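Local structure of Two-component insecticidal protein 16 kDa unit (Alcaligenes faecalis, 5V3S) at residues Ala36-Gly41 / Tyr99-Pro104. The protein probably acts as the aegerolysin-family component of a two-component insecticidal toxin that kills corn rootworm. Residues are numbered along the deposited sequence; the frame is centred on the assembly and turned at random.
Sequences AYLRWG and YYWDCP
The ends of the Tyr37 and Tyr100 side chains meet over strand 83-91, which separates their own two strands in the sheet. The CA atoms of Tyr37 and Tyr100 lie 9.5 Å apart, the spacing of next-but-one strands. With its CG set between the backbone N and the carbonyl carbon (chi1 73°), the Tyr37 ring leans across and brings OH to the edge of the Tyr100 ring, near its plane, 3.2 Å from CD1. The long, flat phenol suits this span: its hydroxyl meets the polarised C-H rim of the other ring.

On the other face of the sheet the contact is apolar. Branched Leu38 offers a methyl, CD2, to the edge of the Trp101 indole, 3.7 Å from CZ2, and needs no polar partner. The indole NE1 is satisfied by a hydrogen bond to Thr83. Phe43 touches both Leu38 and Trp101, extending this packing to strand 40-44 of the second sheet.

Charge joins the outer face through Glu84, which forms a salt bridge with Arg39 NH1 and a hydrogen bond with Tyr100 OH. A long, extended arginine can set its charge here: Arg39 NH1 lies 4.1 Å from Tyr100 OH, the guanidinium plane 76° from the ring, and the shared carboxylate, rather than a direct bond, ties the two together.

A classic beta bulge sets Arg39 and Trp40 opposite the single residue Glu84, and here the chain leaves one sheet for the other. Cross-strand packing over an intervening strand, with aromatic residues on both faces, here belongs to the two-sheet beta sandwich of an aegerolysin.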
ATOM      1  N   ALA A  36      -6.783   3.965   5.451  1.00 10.63           N
ATOM      2  CA  ALA A  36      -5.350   3.976   5.760  1.00  9.80           C
ATOM      3  C   ALA A  36      -5.092   4.279   7.252  1.00 10.29           C
ATOM      4  O   ALA A  36      -5.701   5.190   7.828  1.00 10.61           O
ATOM      5  CB  ALA A  36      -4.613   5.016   4.884  1.00  9.20           C
ATOM      6  N   TYR A  37      -4.152   3.523   7.857  1.00 10.78           N
ATOM      7  CA  TYR A  37      -3.757   3.751   9.210  1.00  9.82           C
ATOM      8  C   TYR A  37      -2.342   3.328   9.418  1.00 10.29           C
ATOM      9  O   TYR A  37      -1.763   2.578   8.634  1.00 10.89           O
ATOM     10  CB  TYR A  37      -4.698   2.960  10.149  1.00 10.59           C
ATOM     11  CG  TYR A  37      -4.441   1.501  10.126  1.00 11.15           C
ATOM     12  CD1 TYR A  37      -4.961   0.687   9.159  1.00 10.82           C
ATOM     13  CD2 TYR A  37      -3.592   0.890  11.097  1.00 12.16           C
ATOM     14  CE1 TYR A  37      -4.686  -0.648   9.083  1.00 12.22           C
ATOM     15  CE2 TYR A  37      -3.346  -0.462  11.038  1.00 12.56           C
ATOM     16  CZ  TYR A  37      -3.868  -1.214   9.985  1.00 12.82           C
ATOM     17  OH  TYR A  37      -3.578  -2.529   9.861  1.00 14.98           O
ATOM     18  N   LEU A  38      -1.781   3.780  10.544  1.00 11.22           N
ATOM     19  CA  LEU A  38      -0.506   3.302  10.963  1.00 12.68           C
ATOM     20  C   LEU A  38      -0.615   3.091  12.442  1.00 14.29           C
ATOM     21  O   LEU A  38      -1.177   3.901  13.163  1.00 13.14           O
ATOM     22  CB  LEU A  38       0.685   4.279  10.689  1.00 14.43           C
ATOM     23  CG  LEU A  38       1.165   4.607   9.275  1.00 15.05           C
ATOM     24  CD1 LEU A  38       2.021   5.840   9.222  1.00 17.09           C
ATOM     25  CD2 LEU A  38       1.879   3.475   8.613  1.00 17.36           C
ATOM     26  N   ARG A  39       0.083   2.053  12.866  1.00 14.86           N
ATOM     27  CA  ARG A  39       0.381   1.799  14.281  1.00 15.91           C
ATOM     28  C   ARG A  39       1.796   2.205  14.642  1.00 16.07           C
ATOM     29  O   ARG A  39       2.041   2.636  15.766  1.00 16.34           O
ATOM     30  CB  ARG A  39       0.248   0.331  14.534  1.00 16.18           C
ATOM     31  CG  ARG A  39      -1.157  -0.161  14.656  1.00 17.13           C
ATOM     32  CD  ARG A  39      -1.126  -1.703  14.680  1.00 17.88           C
ATOM     33  NE  ARG A  39      -2.460  -2.241  14.954  1.00 21.39           N
ATOM     34  CZ  ARG A  39      -2.778  -3.536  14.984  1.00 19.89           C
ATOM     35  NH1 ARG A  39      -1.852  -4.512  14.736  1.00 20.90           N
ATOM     36  NH2 ARG A  39      -4.017  -3.846  15.299  1.00 21.06           N
ATOM     37  N   TRP A  40       2.715   2.099  13.719  1.00 14.53           N
ATOM     38  CA  TRP A  40       4.100   2.572  13.898  1.00 16.26           C
ATOM     39  C   TRP A  40       4.572   3.243  12.634  1.00 14.01           C
ATOM     40  O   TRP A  40       4.191   2.816  11.512  1.00 12.12           O
ATOM     41  CB  TRP A  40       5.016   1.406  14.187  1.00 17.39           C
ATOM     42  CG  TRP A  40       4.717   0.741  15.458  1.00 21.77           C
ATOM     43  CD1 TRP A  40       3.958  -0.355  15.634  1.00 22.58           C
ATOM     44  CD2 TRP A  40       5.195   1.122  16.780  1.00 27.51           C
ATOM     45  NE1 TRP A  40       3.895  -0.691  16.963  1.00 26.43           N
ATOM     46  CE2 TRP A  40       4.649   0.192  17.693  1.00 28.41           C
ATOM     47  CE3 TRP A  40       6.007   2.150  17.258  1.00 29.82           C
ATOM     48  CZ2 TRP A  40       4.874   0.263  19.078  1.00 33.74           C
ATOM     49  CZ3 TRP A  40       6.278   2.214  18.672  1.00 35.27           C
ATOM     50  CH2 TRP A  40       5.696   1.268  19.548  1.00 36.55           C
ATOM     51  N   GLY A  41       5.434   4.235  12.812  1.00 14.05           N
ATOM     52  CA  GLY A  41       6.038   5.000  11.777  1.00 13.21           C
ATOM     53  C   GLY A  41       5.217   6.141  11.262  1.00 11.48           C
ATOM     54  O   GLY A  41       4.248   6.601  11.902  1.00 12.91           O
ATOM     55  N   TYR A  99      -4.970  -4.333   2.457  1.00 10.11           N
ATOM     56  CA  TYR A  99      -3.562  -4.622   2.550  1.00 10.92           C
ATOM     57  C   TYR A  99      -3.024  -4.275   3.965  1.00 10.98           C
ATOM     58  O   TYR A  99      -3.521  -3.352   4.599  1.00 11.72           O
ATOM     59  CB  TYR A  99      -2.795  -3.851   1.468  1.00 11.65           C
ATOM     60  CG  TYR A  99      -1.336  -4.222   1.424  1.00 12.56           C
ATOM     61  CD1 TYR A  99      -0.935  -5.552   1.068  1.00 12.21           C
ATOM     62  CD2 TYR A  99      -0.374  -3.297   1.807  1.00 14.00           C
ATOM     63  CE1 TYR A  99       0.430  -5.882   1.054  1.00 15.56           C
ATOM     64  CE2 TYR A  99       0.943  -3.599   1.745  1.00 13.89           C
ATOM     65  CZ  TYR A  99       1.342  -4.897   1.393  1.00 15.98           C
ATOM     66  OH  TYR A  99       2.698  -5.147   1.442  1.00 17.57           O
ATOM     67  N   TYR A 100      -2.004  -4.998   4.419  1.00 11.51           N
ATOM     68  CA  TYR A 100      -1.426  -4.794   5.791  1.00 12.97           C
ATOM     69  C   TYR A 100       0.004  -5.186   5.746  1.00 13.02           C
ATOM     70  O   TYR A 100       0.382  -6.120   5.005  1.00 11.75           O
ATOM     71  CB  TYR A 100      -2.193  -5.652   6.867  1.00 15.34           C
ATOM     72  CG  TYR A 100      -1.463  -5.828   8.211  1.00 18.44           C
ATOM     73  CD1 TYR A 100      -1.474  -4.819   9.130  1.00 19.45           C
ATOM     74  CD2 TYR A 100      -0.675  -6.973   8.503  1.00 20.75           C
ATOM     75  CE1 TYR A 100      -0.758  -4.867  10.309  1.00 20.99           C
ATOM     76  CE2 TYR A 100       0.019  -7.059   9.715  1.00 21.58           C
ATOM     77  CZ  TYR A 100      -0.056  -5.980  10.621  1.00 21.03           C
ATOM     78  OH  TYR A 100       0.597  -5.987  11.806  1.00 21.96           O
ATOM     79  N   TRP A 101       0.844  -4.405   6.438  1.00 14.50           N
ATOM     80  CA  TRP A 101       2.271  -4.682   6.517  1.00 13.62           C
ATOM     81  C   TRP A 101       2.759  -4.464   7.974  1.00 14.60           C
ATOM     82  O   TRP A 101       2.180  -3.705   8.722  1.00 14.14           O
ATOM     83  CB  TRP A 101       3.050  -3.795   5.533  1.00 14.29           C
ATOM     84  CG  TRP A 101       2.996  -2.343   5.870  1.00 14.71           C
ATOM     85  CD1 TRP A 101       3.849  -1.665   6.690  1.00 15.45           C
ATOM     86  CD2 TRP A 101       2.026  -1.380   5.446  1.00 13.74           C
ATOM     87  NE1 TRP A 101       3.484  -0.381   6.810  1.00 15.95           N
ATOM     88  CE2 TRP A 101       2.358  -0.164   6.049  1.00 15.26           C
ATOM     89  CE3 TRP A 101       0.965  -1.403   4.539  1.00 14.08           C
ATOM     90  CZ2 TRP A 101       1.607   1.004   5.850  1.00 13.84           C
ATOM     91  CZ3 TRP A 101       0.219  -0.257   4.364  1.00 13.57           C
ATOM     92  CH2 TRP A 101       0.577   0.939   4.967  1.00 13.89           C
ATOM     93  N   ASP A 102       3.802  -5.200   8.339  1.00 14.88           N
ATOM     94  CA  ASP A 102       4.410  -5.054   9.629  1.00 16.66           C
ATOM     95  C   ASP A 102       5.862  -5.211   9.361  1.00 17.78           C
ATOM     96  O   ASP A 102       6.306  -6.297   9.039  1.00 23.07           O
ATOM     97  CB  ASP A 102       3.834  -6.074  10.613  1.00 17.52           C
ATOM     98  CG  ASP A 102       4.471  -5.932  11.989  1.00 19.26           C
ATOM     99  OD1 ASP A 102       4.904  -4.808  12.318  1.00 20.22           O
ATOM    100  OD2 ASP A 102       4.546  -6.935  12.703  1.00 25.54           O
ATOM    101  N   CYS A 103       6.579  -4.098   9.356  1.00 18.84           N
ATOM    102  CA  CYS A 103       7.980  -4.020   9.034  1.00 20.99           C
ATOM    103  C   CYS A 103       8.701  -3.339  10.217  1.00 21.36           C
ATOM    104  O   CYS A 103       8.939  -2.123  10.228  1.00 19.11           O
ATOM    105  CB  CYS A 103       8.167  -3.207   7.771  1.00 21.11           C
ATOM    106  SG  CYS A 103       7.081  -3.794   6.444  1.00 28.80           S
ATOM    107  N   PRO A 104       9.011  -4.141  11.215  1.00 22.94           N
ATOM    108  CA  PRO A 104       9.486  -3.654  12.507  1.00 26.31           C
ATOM    109  C   PRO A 104      10.950  -3.259  12.468  1.00 31.08           C
ATOM    110  O   PRO A 104      11.658  -3.669  11.564  1.00 29.79           O
ATOM    111  CB  PRO A 104       9.327  -4.850  13.381  1.00 24.22           C
ATOM    112  CG  PRO A 104       9.682  -5.981  12.477  1.00 27.10           C
ATOM    113  CD  PRO A 104       9.012  -5.611  11.149  1.00 25.10           C
TER